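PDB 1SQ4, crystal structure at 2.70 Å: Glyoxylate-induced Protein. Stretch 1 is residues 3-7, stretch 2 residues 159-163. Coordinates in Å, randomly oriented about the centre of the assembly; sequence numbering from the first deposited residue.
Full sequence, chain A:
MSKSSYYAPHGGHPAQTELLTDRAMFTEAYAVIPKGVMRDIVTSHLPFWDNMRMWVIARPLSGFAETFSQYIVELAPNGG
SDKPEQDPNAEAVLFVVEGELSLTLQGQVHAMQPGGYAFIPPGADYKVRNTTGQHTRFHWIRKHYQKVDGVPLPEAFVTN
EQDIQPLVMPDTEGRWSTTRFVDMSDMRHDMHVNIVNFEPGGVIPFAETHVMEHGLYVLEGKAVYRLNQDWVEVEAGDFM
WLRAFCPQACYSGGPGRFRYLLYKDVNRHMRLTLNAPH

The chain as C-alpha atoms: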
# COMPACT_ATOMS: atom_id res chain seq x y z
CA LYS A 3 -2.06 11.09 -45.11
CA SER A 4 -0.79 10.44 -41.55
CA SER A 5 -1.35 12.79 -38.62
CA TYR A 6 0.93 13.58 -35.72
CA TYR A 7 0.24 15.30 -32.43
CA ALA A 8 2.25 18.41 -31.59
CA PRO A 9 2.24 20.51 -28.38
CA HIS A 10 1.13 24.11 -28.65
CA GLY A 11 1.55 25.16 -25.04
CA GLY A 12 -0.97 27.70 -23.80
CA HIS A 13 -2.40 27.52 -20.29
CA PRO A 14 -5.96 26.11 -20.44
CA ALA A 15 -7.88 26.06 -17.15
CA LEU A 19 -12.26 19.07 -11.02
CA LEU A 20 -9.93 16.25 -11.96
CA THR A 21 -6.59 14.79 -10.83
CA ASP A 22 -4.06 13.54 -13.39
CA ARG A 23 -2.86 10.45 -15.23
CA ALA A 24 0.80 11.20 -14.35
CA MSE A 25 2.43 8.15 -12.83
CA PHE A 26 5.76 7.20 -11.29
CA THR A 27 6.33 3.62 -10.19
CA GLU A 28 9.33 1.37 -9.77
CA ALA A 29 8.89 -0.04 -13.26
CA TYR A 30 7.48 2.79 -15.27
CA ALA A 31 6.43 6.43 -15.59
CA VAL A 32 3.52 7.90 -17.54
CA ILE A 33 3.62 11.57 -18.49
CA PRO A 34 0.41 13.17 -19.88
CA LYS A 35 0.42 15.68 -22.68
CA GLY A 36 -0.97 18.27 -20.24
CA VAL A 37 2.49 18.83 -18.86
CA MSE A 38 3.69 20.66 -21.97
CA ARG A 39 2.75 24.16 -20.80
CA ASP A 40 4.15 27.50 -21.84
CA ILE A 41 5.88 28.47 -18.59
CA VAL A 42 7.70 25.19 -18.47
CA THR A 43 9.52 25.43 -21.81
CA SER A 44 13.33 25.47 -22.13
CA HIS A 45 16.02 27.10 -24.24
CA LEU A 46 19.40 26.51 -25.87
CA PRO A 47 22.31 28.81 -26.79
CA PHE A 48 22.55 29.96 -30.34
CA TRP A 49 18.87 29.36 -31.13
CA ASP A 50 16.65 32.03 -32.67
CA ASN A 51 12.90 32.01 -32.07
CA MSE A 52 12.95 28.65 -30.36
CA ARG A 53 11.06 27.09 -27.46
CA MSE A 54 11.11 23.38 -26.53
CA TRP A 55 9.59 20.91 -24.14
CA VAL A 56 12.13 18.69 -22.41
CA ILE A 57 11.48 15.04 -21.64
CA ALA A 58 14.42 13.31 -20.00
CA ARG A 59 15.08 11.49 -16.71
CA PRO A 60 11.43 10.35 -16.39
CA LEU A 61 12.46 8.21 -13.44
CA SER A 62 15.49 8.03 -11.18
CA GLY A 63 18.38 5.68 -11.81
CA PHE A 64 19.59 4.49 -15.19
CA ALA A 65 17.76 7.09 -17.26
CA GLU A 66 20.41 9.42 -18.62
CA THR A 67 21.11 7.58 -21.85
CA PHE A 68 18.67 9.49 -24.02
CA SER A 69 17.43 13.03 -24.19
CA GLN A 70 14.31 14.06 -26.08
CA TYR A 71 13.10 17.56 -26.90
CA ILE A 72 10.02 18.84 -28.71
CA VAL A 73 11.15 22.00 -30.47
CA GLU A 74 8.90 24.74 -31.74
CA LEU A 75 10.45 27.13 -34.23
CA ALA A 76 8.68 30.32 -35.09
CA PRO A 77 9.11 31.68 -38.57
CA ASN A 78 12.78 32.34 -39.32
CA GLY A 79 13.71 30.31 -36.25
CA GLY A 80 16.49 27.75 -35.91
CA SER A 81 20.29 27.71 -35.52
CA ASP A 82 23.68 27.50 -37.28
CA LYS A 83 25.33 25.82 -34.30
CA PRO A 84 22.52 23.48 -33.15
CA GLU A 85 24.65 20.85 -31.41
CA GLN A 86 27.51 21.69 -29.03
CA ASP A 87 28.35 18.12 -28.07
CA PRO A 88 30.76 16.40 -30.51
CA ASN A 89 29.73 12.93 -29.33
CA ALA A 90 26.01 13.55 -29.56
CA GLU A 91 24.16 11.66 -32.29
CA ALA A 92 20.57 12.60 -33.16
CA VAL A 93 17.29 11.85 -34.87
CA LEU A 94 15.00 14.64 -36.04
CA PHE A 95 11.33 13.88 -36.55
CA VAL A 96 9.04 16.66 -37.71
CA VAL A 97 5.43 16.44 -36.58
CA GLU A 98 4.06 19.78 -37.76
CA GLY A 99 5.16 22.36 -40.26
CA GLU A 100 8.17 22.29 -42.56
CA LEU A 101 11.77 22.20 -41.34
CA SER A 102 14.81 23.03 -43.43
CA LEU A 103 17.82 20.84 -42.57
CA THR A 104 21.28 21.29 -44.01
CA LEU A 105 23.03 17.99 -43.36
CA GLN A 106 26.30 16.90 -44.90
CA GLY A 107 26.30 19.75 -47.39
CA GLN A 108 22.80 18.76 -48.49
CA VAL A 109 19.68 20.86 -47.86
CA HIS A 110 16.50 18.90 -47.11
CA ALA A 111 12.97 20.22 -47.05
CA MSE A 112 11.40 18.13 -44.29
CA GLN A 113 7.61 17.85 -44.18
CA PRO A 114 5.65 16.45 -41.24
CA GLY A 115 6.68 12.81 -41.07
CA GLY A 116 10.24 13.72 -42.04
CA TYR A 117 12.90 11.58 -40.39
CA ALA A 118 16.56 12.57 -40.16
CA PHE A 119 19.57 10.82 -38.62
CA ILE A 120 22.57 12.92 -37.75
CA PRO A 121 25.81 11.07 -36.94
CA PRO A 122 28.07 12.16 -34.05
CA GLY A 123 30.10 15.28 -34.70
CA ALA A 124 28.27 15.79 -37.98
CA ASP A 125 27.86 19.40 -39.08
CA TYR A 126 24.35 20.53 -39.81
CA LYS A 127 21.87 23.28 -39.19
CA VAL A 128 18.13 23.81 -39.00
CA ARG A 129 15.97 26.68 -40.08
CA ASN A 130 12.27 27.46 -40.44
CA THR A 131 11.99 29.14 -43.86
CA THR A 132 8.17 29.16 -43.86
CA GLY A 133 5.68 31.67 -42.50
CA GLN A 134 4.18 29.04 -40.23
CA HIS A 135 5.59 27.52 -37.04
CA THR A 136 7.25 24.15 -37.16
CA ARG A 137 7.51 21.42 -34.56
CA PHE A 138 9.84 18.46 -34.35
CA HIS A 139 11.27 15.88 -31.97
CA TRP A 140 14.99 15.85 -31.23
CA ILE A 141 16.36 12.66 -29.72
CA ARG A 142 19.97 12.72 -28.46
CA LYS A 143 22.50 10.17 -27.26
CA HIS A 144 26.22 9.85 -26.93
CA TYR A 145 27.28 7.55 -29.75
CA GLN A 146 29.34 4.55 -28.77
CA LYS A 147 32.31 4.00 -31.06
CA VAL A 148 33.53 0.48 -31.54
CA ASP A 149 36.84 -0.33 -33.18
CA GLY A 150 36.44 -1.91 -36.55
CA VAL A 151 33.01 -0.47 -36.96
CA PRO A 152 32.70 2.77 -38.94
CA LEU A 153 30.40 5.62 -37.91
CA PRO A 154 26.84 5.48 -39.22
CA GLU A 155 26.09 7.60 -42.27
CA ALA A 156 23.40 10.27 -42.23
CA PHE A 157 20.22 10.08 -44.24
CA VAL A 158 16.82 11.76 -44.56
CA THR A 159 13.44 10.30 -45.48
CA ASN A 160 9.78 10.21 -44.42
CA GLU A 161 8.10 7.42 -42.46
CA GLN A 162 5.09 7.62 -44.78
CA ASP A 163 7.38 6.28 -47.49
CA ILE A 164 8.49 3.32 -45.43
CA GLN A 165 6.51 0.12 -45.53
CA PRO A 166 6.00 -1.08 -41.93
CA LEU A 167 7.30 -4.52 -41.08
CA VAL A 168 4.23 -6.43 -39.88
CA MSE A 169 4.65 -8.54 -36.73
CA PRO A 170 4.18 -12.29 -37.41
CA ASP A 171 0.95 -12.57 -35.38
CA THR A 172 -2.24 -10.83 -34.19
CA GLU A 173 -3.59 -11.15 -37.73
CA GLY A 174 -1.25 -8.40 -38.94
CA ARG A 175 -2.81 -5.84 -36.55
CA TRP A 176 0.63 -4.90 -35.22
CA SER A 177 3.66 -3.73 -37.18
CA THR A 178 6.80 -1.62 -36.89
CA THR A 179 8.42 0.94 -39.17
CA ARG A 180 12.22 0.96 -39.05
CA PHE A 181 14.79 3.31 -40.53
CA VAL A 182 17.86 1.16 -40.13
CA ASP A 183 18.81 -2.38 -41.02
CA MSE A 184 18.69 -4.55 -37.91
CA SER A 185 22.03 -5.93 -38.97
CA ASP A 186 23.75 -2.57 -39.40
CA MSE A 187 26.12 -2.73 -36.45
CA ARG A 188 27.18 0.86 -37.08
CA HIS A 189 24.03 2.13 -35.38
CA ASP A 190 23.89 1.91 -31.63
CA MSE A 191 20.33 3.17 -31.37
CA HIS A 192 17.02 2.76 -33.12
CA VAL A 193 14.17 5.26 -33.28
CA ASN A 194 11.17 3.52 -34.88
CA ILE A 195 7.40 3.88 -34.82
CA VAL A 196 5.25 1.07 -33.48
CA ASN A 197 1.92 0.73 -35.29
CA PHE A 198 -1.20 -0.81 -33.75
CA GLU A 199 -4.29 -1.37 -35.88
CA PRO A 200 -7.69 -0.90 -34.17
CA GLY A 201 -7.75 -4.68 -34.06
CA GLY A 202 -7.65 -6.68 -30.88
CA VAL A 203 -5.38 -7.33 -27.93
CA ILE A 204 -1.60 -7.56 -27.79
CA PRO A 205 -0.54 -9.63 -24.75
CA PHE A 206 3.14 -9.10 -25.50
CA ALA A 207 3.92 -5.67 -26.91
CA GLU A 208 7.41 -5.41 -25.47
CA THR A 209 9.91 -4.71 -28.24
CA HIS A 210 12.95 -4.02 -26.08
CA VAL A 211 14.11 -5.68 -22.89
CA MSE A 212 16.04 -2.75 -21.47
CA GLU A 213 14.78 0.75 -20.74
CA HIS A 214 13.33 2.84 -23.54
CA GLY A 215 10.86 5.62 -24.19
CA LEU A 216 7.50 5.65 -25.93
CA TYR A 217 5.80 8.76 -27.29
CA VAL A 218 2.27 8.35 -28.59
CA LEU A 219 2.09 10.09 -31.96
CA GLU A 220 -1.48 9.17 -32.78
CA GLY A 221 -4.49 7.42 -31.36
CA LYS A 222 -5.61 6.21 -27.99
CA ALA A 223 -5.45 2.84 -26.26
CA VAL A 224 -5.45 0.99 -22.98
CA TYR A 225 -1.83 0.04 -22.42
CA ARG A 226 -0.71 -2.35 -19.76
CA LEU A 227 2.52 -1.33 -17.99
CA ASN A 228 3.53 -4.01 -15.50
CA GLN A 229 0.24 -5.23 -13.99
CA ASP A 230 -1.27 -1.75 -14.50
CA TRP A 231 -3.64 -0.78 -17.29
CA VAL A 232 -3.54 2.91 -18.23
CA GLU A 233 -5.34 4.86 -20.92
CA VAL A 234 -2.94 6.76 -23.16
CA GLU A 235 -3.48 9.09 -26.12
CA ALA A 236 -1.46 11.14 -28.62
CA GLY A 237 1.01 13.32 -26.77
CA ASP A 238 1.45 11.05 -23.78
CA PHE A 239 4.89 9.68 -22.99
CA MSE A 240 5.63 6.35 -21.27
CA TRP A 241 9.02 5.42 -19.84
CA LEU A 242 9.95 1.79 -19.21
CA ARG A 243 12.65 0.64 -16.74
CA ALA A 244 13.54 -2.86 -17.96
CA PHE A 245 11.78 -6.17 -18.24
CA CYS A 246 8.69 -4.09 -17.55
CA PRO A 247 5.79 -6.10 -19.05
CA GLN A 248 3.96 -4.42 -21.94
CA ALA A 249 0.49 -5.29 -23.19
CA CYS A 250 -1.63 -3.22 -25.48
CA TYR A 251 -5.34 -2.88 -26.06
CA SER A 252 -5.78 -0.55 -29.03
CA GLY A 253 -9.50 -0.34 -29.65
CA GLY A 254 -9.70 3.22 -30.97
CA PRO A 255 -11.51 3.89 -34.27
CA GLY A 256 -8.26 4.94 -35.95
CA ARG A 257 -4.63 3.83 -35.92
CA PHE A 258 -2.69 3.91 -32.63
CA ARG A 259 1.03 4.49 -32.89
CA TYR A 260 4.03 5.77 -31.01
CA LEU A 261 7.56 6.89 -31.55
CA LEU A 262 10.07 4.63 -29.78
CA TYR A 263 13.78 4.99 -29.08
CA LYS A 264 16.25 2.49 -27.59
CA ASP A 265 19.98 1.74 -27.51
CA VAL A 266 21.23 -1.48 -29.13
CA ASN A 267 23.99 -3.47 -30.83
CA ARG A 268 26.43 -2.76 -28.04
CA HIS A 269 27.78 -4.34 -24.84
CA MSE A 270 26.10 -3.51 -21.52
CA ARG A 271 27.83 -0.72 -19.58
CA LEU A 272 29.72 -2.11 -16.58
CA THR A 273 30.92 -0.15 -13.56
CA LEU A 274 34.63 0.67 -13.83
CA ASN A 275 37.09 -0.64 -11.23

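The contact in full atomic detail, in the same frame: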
# COMPACT_ATOMS: atom_id res chain seq x y z
N LYS A 3 -3.36 10.68 -45.70
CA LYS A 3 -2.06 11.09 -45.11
C LYS A 3 -2.08 10.85 -43.60
O LYS A 3 -3.15 10.82 -42.99
CB LYS A 3 -1.77 12.57 -45.42
CG LYS A 3 -0.46 13.10 -44.83
CD LYS A 3 -0.17 14.55 -45.22
CE LYS A 3 0.40 14.69 -46.64
NZ LYS A 3 -0.51 14.23 -47.71
N SER A 4 -0.90 10.68 -42.99
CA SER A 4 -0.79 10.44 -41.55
C SER A 4 -0.75 11.72 -40.72
O SER A 4 -0.21 12.74 -41.15
CB SER A 4 0.46 9.63 -41.22
OG SER A 4 0.37 8.29 -41.69
N SER A 5 -1.32 11.65 -39.52
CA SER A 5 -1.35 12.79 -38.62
C SER A 5 -0.40 12.57 -37.45
O SER A 5 -0.09 11.44 -37.09
CB SER A 5 -2.75 12.98 -38.06
OG SER A 5 -3.07 11.91 -37.17
N TYR A 6 0.04 13.67 -36.85
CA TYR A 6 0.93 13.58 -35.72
C TYR A 6 0.60 14.68 -34.72
O TYR A 6 0.37 15.82 -35.09
CB TYR A 6 2.38 13.72 -36.18
CG TYR A 6 2.74 12.88 -37.37
CD1 TYR A 6 3.05 11.52 -37.25
CD2 TYR A 6 2.80 13.45 -38.64
CE1 TYR A 6 3.43 10.76 -38.37
CE2 TYR A 6 3.17 12.71 -39.75
CZ TYR A 6 3.48 11.38 -39.62
OH TYR A 6 3.88 10.72 -40.75
N TYR A 7 0.55 14.32 -33.45
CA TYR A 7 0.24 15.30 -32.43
C TYR A 7 1.46 16.18 -32.17
O TYR A 7 2.60 15.71 -32.25
CB TYR A 7 -0.19 14.62 -31.13
CG TYR A 7 -0.30 15.56 -29.96
CD1 TYR A 7 0.83 15.91 -29.21
CD2 TYR A 7 -1.53 16.11 -29.60
CE1 TYR A 7 0.72 16.78 -28.11
CE2 TYR A 7 -1.64 16.99 -28.50
CZ TYR A 7 -0.51 17.32 -27.77
OH TYR A 7 -0.62 18.15 -26.68
N THR A 159 14.54 10.99 -44.84
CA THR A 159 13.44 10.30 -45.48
C THR A 159 12.16 10.63 -44.73
O THR A 159 12.17 11.48 -43.84
CB THR A 159 13.70 8.77 -45.47
OG1 THR A 159 12.63 8.08 -46.11
CG2 THR A 159 13.85 8.27 -44.04
N ASN A 160 11.06 9.98 -45.09
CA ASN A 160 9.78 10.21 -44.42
C ASN A 160 9.14 8.85 -44.12
O ASN A 160 9.08 7.97 -44.98
CB ASN A 160 8.88 11.08 -45.31
CG ASN A 160 7.62 11.57 -44.58
OD1 ASN A 160 6.77 10.76 -44.20
ND2 ASN A 160 7.50 12.88 -44.39
N GLU A 161 8.68 8.68 -42.89
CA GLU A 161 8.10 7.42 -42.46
C GLU A 161 6.93 6.99 -43.32
O GLU A 161 6.67 5.80 -43.42
CB GLU A 161 7.69 7.52 -40.99
CG GLU A 161 6.51 8.44 -40.71
CD GLU A 161 5.22 7.69 -40.62
OE1 GLU A 161 4.19 8.32 -40.32
OE2 GLU A 161 5.22 6.45 -40.84
N GLN A 162 6.24 7.94 -43.93
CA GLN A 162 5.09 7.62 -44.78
C GLN A 162 5.53 6.91 -46.07
O GLN A 162 4.70 6.40 -46.81
CB GLN A 162 4.31 8.89 -45.15
CG GLN A 162 3.67 9.61 -43.97
CD GLN A 162 2.93 10.88 -44.37
OE1 GLN A 162 3.47 11.74 -45.07
NE2 GLN A 162 1.69 11.01 -43.90
N ASP A 163 6.83 6.89 -46.30
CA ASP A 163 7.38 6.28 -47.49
C ASP A 163 7.99 4.93 -47.14
O ASP A 163 8.51 4.22 -48.00
CB ASP A 163 8.43 7.21 -48.11
CG ASP A 163 7.83 8.54 -48.57
OD1 ASP A 163 8.58 9.55 -48.63
OD2 ASP A 163 6.62 8.58 -48.90

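An extended N-terminal segment can be held to a folded domain by a few side chains rather than by backbone pairing, and residues 3-7 of this glyoxylate-induced protein are a compact example. The segment forms no regular helix or strand. It lies against the point where a strand ending in N160 gives way to the short 3-10 segment 161-163; K3, S4 and Y6 make the contacts, while the side chain of S5 points away. The backbones stay well apart: the closest CA atoms, of S4 and Q162, are 7.3 Å from each other. With the backbones this far apart, side chains bridge most of the gap, and the two stretches bury 201 Å² in all.

Q162 contributes the most surface. Its extended side chain reaches S4 and K3, with CG of Q162 also 3.4 Å from OH of Y6. The side-chain amide is probably turned over in the model, so the nature of its polar contact with the S4 backbone remains open.

Y6 and E161 supply the clear bond. The Y6 hydroxyl donates to the E161 carboxylate, OH to OE1, at a very short 2.5 Å. A carboxylate oxygen is a strong acceptor for a phenol, and this one lies near the ring plane, at the edge, where the hydroxyl proton can point while its oxygen stays conjugated with the ring. E161 is buried, and both its carboxylate oxygens are also hydrogen-bonded elsewhere in the structure.

The turn that carries E161 and Q162 is itself braced: N160 accepts from Q162 (N to OD1, 2.9 Å) and from D163 (N to the N160 backbone O, 2.8 Å).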